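Local coordinates for protein toll-like receptor 6, Variable lymphocyte receptor B (Mus musculus, PDB 3A79) that probably acts with Toll-like receptor 2 in innate immune sensing of bacterial diacylated lipopeptides; its leucine-rich-repeat ectodomain is here fused to part of a hagfish lymphocyte receptor, at residues 166-179 / 191-205. Residues are numbered along the deposited sequence; the frame is centred on the assembly and turned at random.
Sequences VAHLHLSCILLDLV and LQIPNTTVLHLVFHP. With NAG (2-acetamido-2-deoxy-beta-D-glucopyranose), chain N.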
loop_
_atom_site.group_PDB
_atom_site.type_symbol
_atom_site.label_atom_id
_atom_site.label_comp_id
_atom_site.label_asym_id
_atom_site.label_seq_id
_atom_site.Cartn_x
_atom_site.Cartn_y
_atom_site.Cartn_z
ATOM N N VAL B 166 -43.311 -23.727 -24.400
ATOM C CA VAL B 166 -43.255 -22.797 -23.265
ATOM C C VAL B 166 -43.220 -21.306 -23.656
ATOM O O VAL B 166 -42.900 -20.448 -22.833
ATOM C CB VAL B 166 -42.126 -23.153 -22.241
ATOM C CG1 VAL B 166 -42.336 -24.563 -21.679
ATOM C CG2 VAL B 166 -40.734 -23.017 -22.849
ATOM N N ALA B 167 -43.588 -21.004 -24.898
ATOM C CA ALA B 167 -43.528 -19.638 -25.411
ATOM C C ALA B 167 -44.627 -18.733 -24.872
ATOM O O ALA B 167 -44.598 -17.521 -25.078
ATOM C CB ALA B 167 -43.563 -19.648 -26.917
ATOM N N HIS B 168 -45.594 -19.315 -24.178
ATOM C CA HIS B 168 -46.701 -18.525 -23.657
ATOM C C HIS B 168 -46.768 -18.492 -22.139
ATOM O O HIS B 168 -47.838 -18.266 -21.573
ATOM C CB HIS B 168 -48.027 -19.035 -24.205
ATOM C CG HIS B 168 -48.179 -18.853 -25.681
ATOM N ND1 HIS B 168 -48.972 -17.869 -26.231
ATOM C CD2 HIS B 168 -47.645 -19.534 -26.722
ATOM C CE1 HIS B 168 -48.919 -17.953 -27.546
ATOM N NE2 HIS B 168 -48.122 -18.956 -27.871
ATOM N N LEU B 169 -45.634 -18.715 -21.480
ATOM C CA LEU B 169 -45.570 -18.636 -20.022
ATOM C C LEU B 169 -44.827 -17.377 -19.630
ATOM O O LEU B 169 -44.003 -16.876 -20.396
ATOM C CB LEU B 169 -44.842 -19.845 -19.454
ATOM C CG LEU B 169 -45.291 -21.185 -20.028
ATOM C CD1 LEU B 169 -44.242 -22.254 -19.769
ATOM C CD2 LEU B 169 -46.642 -21.583 -19.456
ATOM N N HIS B 170 -45.112 -16.860 -18.444
ATOM C CA HIS B 170 -44.437 -15.647 -18.001
ATOM C C HIS B 170 -43.149 -15.993 -17.238
ATOM O O HIS B 170 -43.030 -15.820 -16.018
ATOM C CB HIS B 170 -45.401 -14.733 -17.233
ATOM C CG HIS B 170 -46.493 -14.167 -18.094
ATOM N ND1 HIS B 170 -47.648 -14.861 -18.388
ATOM C CD2 HIS B 170 -46.592 -12.984 -18.748
ATOM C CE1 HIS B 170 -48.414 -14.127 -19.176
ATOM N NE2 HIS B 170 -47.797 -12.982 -19.409
ATOM N N LEU B 171 -42.191 -16.494 -18.009
ATOM C CA LEU B 171 -40.923 -16.960 -17.491
ATOM C C LEU B 171 -40.054 -15.833 -16.943
ATOM O O LEU B 171 -40.103 -14.698 -17.432
ATOM C CB LEU B 171 -40.166 -17.698 -18.592
ATOM C CG LEU B 171 -40.727 -19.050 -19.012
ATOM C CD1 LEU B 171 -40.017 -19.498 -20.264
ATOM C CD2 LEU B 171 -40.569 -20.077 -17.894
ATOM N N SER B 172 -39.246 -16.170 -15.934
ATOM C CA SER B 172 -38.291 -15.240 -15.339
ATOM C C SER B 172 -36.834 -15.648 -15.579
ATOM O O SER B 172 -35.971 -14.790 -15.802
ATOM C CB SER B 172 -38.559 -15.073 -13.848
ATOM O OG SER B 172 -39.453 -14.004 -13.626
ATOM N N CYS B 173 -36.551 -16.948 -15.528
ATOM C CA CYS B 173 -35.232 -17.411 -15.940
ATOM C C CYS B 173 -35.293 -18.627 -16.847
ATOM O O CYS B 173 -35.996 -19.595 -16.565
ATOM C CB CYS B 173 -34.306 -17.686 -14.745
ATOM S SG CYS B 173 -32.533 -17.822 -15.218
ATOM N N ILE B 174 -34.559 -18.539 -17.952
ATOM C CA ILE B 174 -34.243 -19.683 -18.790
ATOM C C ILE B 174 -32.746 -19.921 -18.683
ATOM O O ILE B 174 -31.933 -19.141 -19.177
ATOM C CB ILE B 174 -34.640 -19.460 -20.272
ATOM C CG1 ILE B 174 -36.159 -19.342 -20.395
ATOM C CG2 ILE B 174 -34.129 -20.603 -21.153
ATOM C CD1 ILE B 174 -36.681 -19.693 -21.752
ATOM N N LEU B 175 -32.384 -20.985 -17.988
ATOM C CA LEU B 175 -30.995 -21.372 -17.906
ATOM C C LEU B 175 -30.777 -22.451 -18.951
ATOM O O LEU B 175 -31.510 -23.435 -18.990
ATOM C CB LEU B 175 -30.650 -21.886 -16.505
ATOM C CG LEU B 175 -29.234 -22.452 -16.467
ATOM C CD1 LEU B 175 -28.216 -21.347 -16.643
ATOM C CD2 LEU B 175 -28.980 -23.205 -15.212
ATOM N N LEU B 176 -29.777 -22.257 -19.803
ATOM C CA LEU B 176 -29.525 -23.171 -20.912
ATOM C C LEU B 176 -28.036 -23.415 -21.099
ATOM O O LEU B 176 -27.248 -22.472 -21.186
ATOM C CB LEU B 176 -30.106 -22.576 -22.180
ATOM C CG LEU B 176 -29.983 -23.310 -23.503
ATOM C CD1 LEU B 176 -30.345 -24.782 -23.358
ATOM C CD2 LEU B 176 -30.908 -22.606 -24.486
ATOM N N ASP B 177 -27.637 -24.678 -21.154
ATOM C CA ASP B 177 -26.219 -24.959 -21.271
ATOM C C ASP B 177 -25.853 -25.791 -22.487
ATOM O O ASP B 177 -26.486 -26.801 -22.809
ATOM C CB ASP B 177 -25.683 -25.629 -20.025
ATOM C CG ASP B 177 -25.870 -27.114 -20.058
ATOM O OD1 ASP B 177 -26.932 -27.564 -19.611
ATOM O OD2 ASP B 177 -24.961 -27.832 -20.523
ATOM N N LEU B 178 -24.784 -25.348 -23.127
ATOM C CA LEU B 178 -24.308 -25.888 -24.375
ATOM C C LEU B 178 -22.977 -26.560 -24.095
ATOM O O LEU B 178 -22.041 -26.479 -24.891
ATOM C CB LEU B 178 -24.064 -24.732 -25.340
ATOM C CG LEU B 178 -25.125 -23.759 -25.874
ATOM C CD1 LEU B 178 -25.387 -24.066 -27.324
ATOM C CD2 LEU B 178 -26.415 -23.714 -25.060
ATOM N N VAL B 179 -22.859 -27.185 -22.934
ATOM C CA VAL B 179 -21.637 -27.905 -22.624
ATOM C C VAL B 179 -21.578 -29.124 -23.539
ATOM O O VAL B 179 -20.529 -29.441 -24.104
ATOM C CB VAL B 179 -21.582 -28.338 -21.150
ATOM C CG1 VAL B 179 -20.252 -28.964 -20.849
ATOM C CG2 VAL B 179 -21.789 -27.149 -20.253
ATOM N N LEU B 191 -32.671 -21.485 -32.935
ATOM C CA LEU B 191 -33.431 -21.715 -31.725
ATOM C C LEU B 191 -34.117 -20.440 -31.279
ATOM O O LEU B 191 -33.473 -19.440 -30.980
ATOM C CB LEU B 191 -32.532 -22.234 -30.614
ATOM C CG LEU B 191 -33.311 -22.522 -29.338
ATOM C CD1 LEU B 191 -34.247 -23.692 -29.611
ATOM C CD2 LEU B 191 -32.359 -22.778 -28.161
ATOM N N GLN B 192 -35.437 -20.479 -31.252
ATOM C CA GLN B 192 -36.207 -19.337 -30.828
ATOM C C GLN B 192 -36.307 -19.410 -29.320
ATOM O O GLN B 192 -36.791 -20.408 -28.788
ATOM C CB GLN B 192 -37.599 -19.399 -31.451
ATOM C CG GLN B 192 -38.530 -18.304 -30.993
ATOM C CD GLN B 192 -38.396 -17.058 -31.827
ATOM O OE1 GLN B 192 -38.835 -17.025 -32.981
ATOM N NE2 GLN B 192 -37.787 -16.020 -31.250
ATOM N N ILE B 193 -35.835 -18.366 -28.638
ATOM C CA ILE B 193 -35.970 -18.255 -27.184
ATOM C C ILE B 193 -37.253 -17.540 -26.757
ATOM O O ILE B 193 -37.468 -16.379 -27.103
ATOM C CB ILE B 193 -34.782 -17.516 -26.547
ATOM C CG1 ILE B 193 -33.595 -18.460 -26.354
ATOM C CG2 ILE B 193 -35.181 -16.965 -25.201
ATOM C CD1 ILE B 193 -32.716 -18.596 -27.564
ATOM N N PRO B 194 -38.103 -18.232 -25.983
ATOM C CA PRO B 194 -39.359 -17.655 -25.487
ATOM C C PRO B 194 -39.078 -16.374 -24.724
ATOM O O PRO B 194 -37.961 -16.210 -24.244
ATOM C CB PRO B 194 -39.879 -18.726 -24.523
ATOM C CG PRO B 194 -39.216 -19.990 -24.955
ATOM C CD PRO B 194 -37.874 -19.593 -25.471
ATOM N N ASN B 195 -40.056 -15.480 -24.610
ATOM C CA ASN B 195 -39.843 -14.262 -23.829
ATOM C C ASN B 195 -39.469 -14.601 -22.391
ATOM O O ASN B 195 -40.215 -15.286 -21.693
ATOM C CB ASN B 195 -41.077 -13.354 -23.863
ATOM C CG ASN B 195 -41.764 -13.364 -25.207
ATOM O OD1 ASN B 195 -41.905 -14.419 -25.822
ATOM N ND2 ASN B 195 -42.188 -12.186 -25.677
ATOM N N THR B 196 -38.298 -14.139 -21.960
ATOM C CA THR B 196 -37.837 -14.339 -20.586
ATOM C C THR B 196 -37.311 -13.035 -20.053
ATOM O O THR B 196 -36.764 -12.236 -20.806
ATOM C CB THR B 196 -36.652 -15.306 -20.506
ATOM O OG1 THR B 196 -36.813 -16.365 -21.454
ATOM C CG2 THR B 196 -36.568 -15.894 -19.131
ATOM N N THR B 197 -37.454 -12.813 -18.755
ATOM C CA THR B 197 -36.713 -11.724 -18.132
ATOM C C THR B 197 -35.193 -11.961 -18.266
ATOM O O THR B 197 -34.458 -11.120 -18.803
ATOM C CB THR B 197 -37.095 -11.528 -16.659
ATOM O OG1 THR B 197 -38.473 -11.151 -16.578
ATOM C CG2 THR B 197 -36.232 -10.430 -16.034
ATOM N N VAL B 198 -34.725 -13.112 -17.802
ATOM C CA VAL B 198 -33.306 -13.419 -17.890
ATOM C C VAL B 198 -33.038 -14.606 -18.808
ATOM O O VAL B 198 -33.762 -15.597 -18.781
ATOM C CB VAL B 198 -32.715 -13.698 -16.492
ATOM C CG1 VAL B 198 -31.250 -14.063 -16.585
ATOM C CG2 VAL B 198 -32.907 -12.490 -15.588
ATOM N N LEU B 199 -32.010 -14.492 -19.641
ATOM C CA LEU B 199 -31.510 -15.645 -20.377
ATOM C C LEU B 199 -30.066 -15.893 -19.997
ATOM O O LEU B 199 -29.205 -15.062 -20.267
ATOM C CB LEU B 199 -31.598 -15.437 -21.883
ATOM C CG LEU B 199 -31.044 -16.627 -22.668
ATOM C CD1 LEU B 199 -31.693 -17.916 -22.211
ATOM C CD2 LEU B 199 -31.273 -16.428 -24.128
ATOM N N HIS B 200 -29.806 -17.035 -19.370
ATOM C CA HIS B 200 -28.456 -17.388 -18.949
ATOM C C HIS B 200 -27.954 -18.577 -19.753
ATOM O O HIS B 200 -28.560 -19.658 -19.749
ATOM C CB HIS B 200 -28.429 -17.728 -17.459
ATOM C CG HIS B 200 -27.048 -17.878 -16.895
ATOM N ND1 HIS B 200 -25.929 -18.017 -17.689
ATOM C CD2 HIS B 200 -26.610 -17.933 -15.615
ATOM C CE1 HIS B 200 -24.858 -18.133 -16.923
ATOM N NE2 HIS B 200 -25.245 -18.084 -15.661
ATOM N N LEU B 201 -26.838 -18.367 -20.441
ATOM C CA LEU B 201 -26.260 -19.396 -21.286
ATOM C C LEU B 201 -24.888 -19.810 -20.760
ATOM O O LEU B 201 -24.021 -18.970 -20.523
ATOM C CB LEU B 201 -26.157 -18.892 -22.727
ATOM C CG LEU B 201 -27.484 -18.407 -23.301
ATOM C CD1 LEU B 201 -27.269 -17.601 -24.563
ATOM C CD2 LEU B 201 -28.389 -19.593 -23.559
ATOM N N VAL B 202 -24.697 -21.108 -20.568
ATOM C CA VAL B 202 -23.418 -21.620 -20.088
ATOM C C VAL B 202 -22.795 -22.507 -21.164
ATOM O O VAL B 202 -23.467 -23.376 -21.720
ATOM C CB VAL B 202 -23.576 -22.423 -18.758
ATOM C CG1 VAL B 202 -22.235 -22.652 -18.119
ATOM C CG2 VAL B 202 -24.506 -21.700 -17.794
ATOM N N PHE B 203 -21.514 -22.289 -21.450
ATOM C CA PHE B 203 -20.822 -23.041 -22.494
ATOM C C PHE B 203 -19.791 -24.004 -21.927
ATOM O O PHE B 203 -19.518 -24.003 -20.728
ATOM C CB PHE B 203 -20.155 -22.077 -23.467
ATOM C CG PHE B 203 -21.094 -21.052 -24.023
ATOM C CD1 PHE B 203 -21.117 -19.763 -23.512
ATOM C CD2 PHE B 203 -21.976 -21.385 -25.040
ATOM C CE1 PHE B 203 -21.989 -18.819 -24.013
ATOM C CE2 PHE B 203 -22.851 -20.447 -25.544
ATOM C CZ PHE B 203 -22.859 -19.157 -25.025
ATOM N N HIS B 204 -19.224 -24.835 -22.792
ATOM C CA HIS B 204 -18.162 -25.733 -22.374
ATOM C C HIS B 204 -17.046 -24.891 -21.796
ATOM O O HIS B 204 -16.636 -23.905 -22.404
ATOM C CB HIS B 204 -17.646 -26.513 -23.565
ATOM C CG HIS B 204 -16.727 -27.637 -23.208
ATOM N ND1 HIS B 204 -17.174 -28.925 -22.996
ATOM C CD2 HIS B 204 -15.382 -27.675 -23.057
ATOM C CE1 HIS B 204 -16.145 -29.708 -22.728
ATOM N NE2 HIS B 204 -15.045 -28.972 -22.759
ATOM N N PRO B 205 -16.540 -25.288 -20.621
ATOM C CA PRO B 205 -15.647 -24.476 -19.794
ATOM C C PRO B 205 -14.175 -24.703 -20.115
ATOM O O PRO B 205 -13.312 -24.171 -19.412
ATOM C CB PRO B 205 -15.925 -24.998 -18.378
ATOM C CG PRO B 205 -16.792 -26.245 -18.552
ATOM C CD PRO B 205 -16.791 -26.593 -19.998
HETATM C C1 NAG N . -43.198 -12.746 -26.580
HETATM C C2 NAG N . -44.480 -11.910 -26.450
HETATM C C3 NAG N . -45.536 -12.415 -27.431
HETATM C C4 NAG N . -45.005 -12.317 -28.852
HETATM C C5 NAG N . -43.638 -13.006 -29.032
HETATM C C6 NAG N . -43.009 -12.527 -30.360
HETATM C C7 NAG N . -44.453 -12.013 -23.937
HETATM C C8 NAG N . -43.723 -10.832 -23.358
HETATM N N2 NAG N . -45.063 -11.819 -25.109
HETATM O O3 NAG N . -46.722 -11.657 -27.316
HETATM O O4 NAG N . -45.976 -12.860 -29.723
HETATM O O5 NAG N . -42.740 -12.766 -27.941
HETATM O O6 NAG N . -41.925 -13.290 -30.865
HETATM O O7 NAG N . -44.494 -13.086 -23.325
#
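Strands 173-178 and 198-203 pair in parallel, from C173 beside V198 to D177 beside V202, as neighbouring rungs of the leucine-rich-repeat solenoid, within the Toll-like receptor 6 part of the fusion. Backbone bonds run alternately between them: H200 N gives to I174 O at 3.0 Å, L176 N to H200 O, V202 N to L176 O, and L178 N to V202 O at 2.8 Å. I174, L176, L199 and L201 point to the buried face, where L201 CD2 lies alongside L176 CB at 3.7 Å and the ends of L176 and L191 meet tip to tip. On the other face, the one with L175, H200 and V202, L175 extends with CG anti to its N (chi1 173°) and lays CD1 over the H200 imidazole in a CH-pi contact, 4.0 Å from the ring centroid; the same methyl touches V202. At the corner before strand 198-203, T196 OG1 gives a hydrogen bond to P194 O from above the carbonyl plane (3.0 Å) and sits against I174 CG1 and CD1. A valine in place of T196 would lose that bond and is likely to leave P194 O without this donor and the turn less firmly held. I174 CD1 also meets P194 CD at 3.9 Å. Beside it N195 carries an N-linked NAG, bonded through ND2. Strands 150-154 and 222-229 flank the pair, and D177 OD1 accepts from F130 N while OD2 accepts from V179 N, an Asx turn. Parallel strands one repeat apart, with leucines inward, are the hallmark of the concave surface of a leucine-rich-repeat horseshoe.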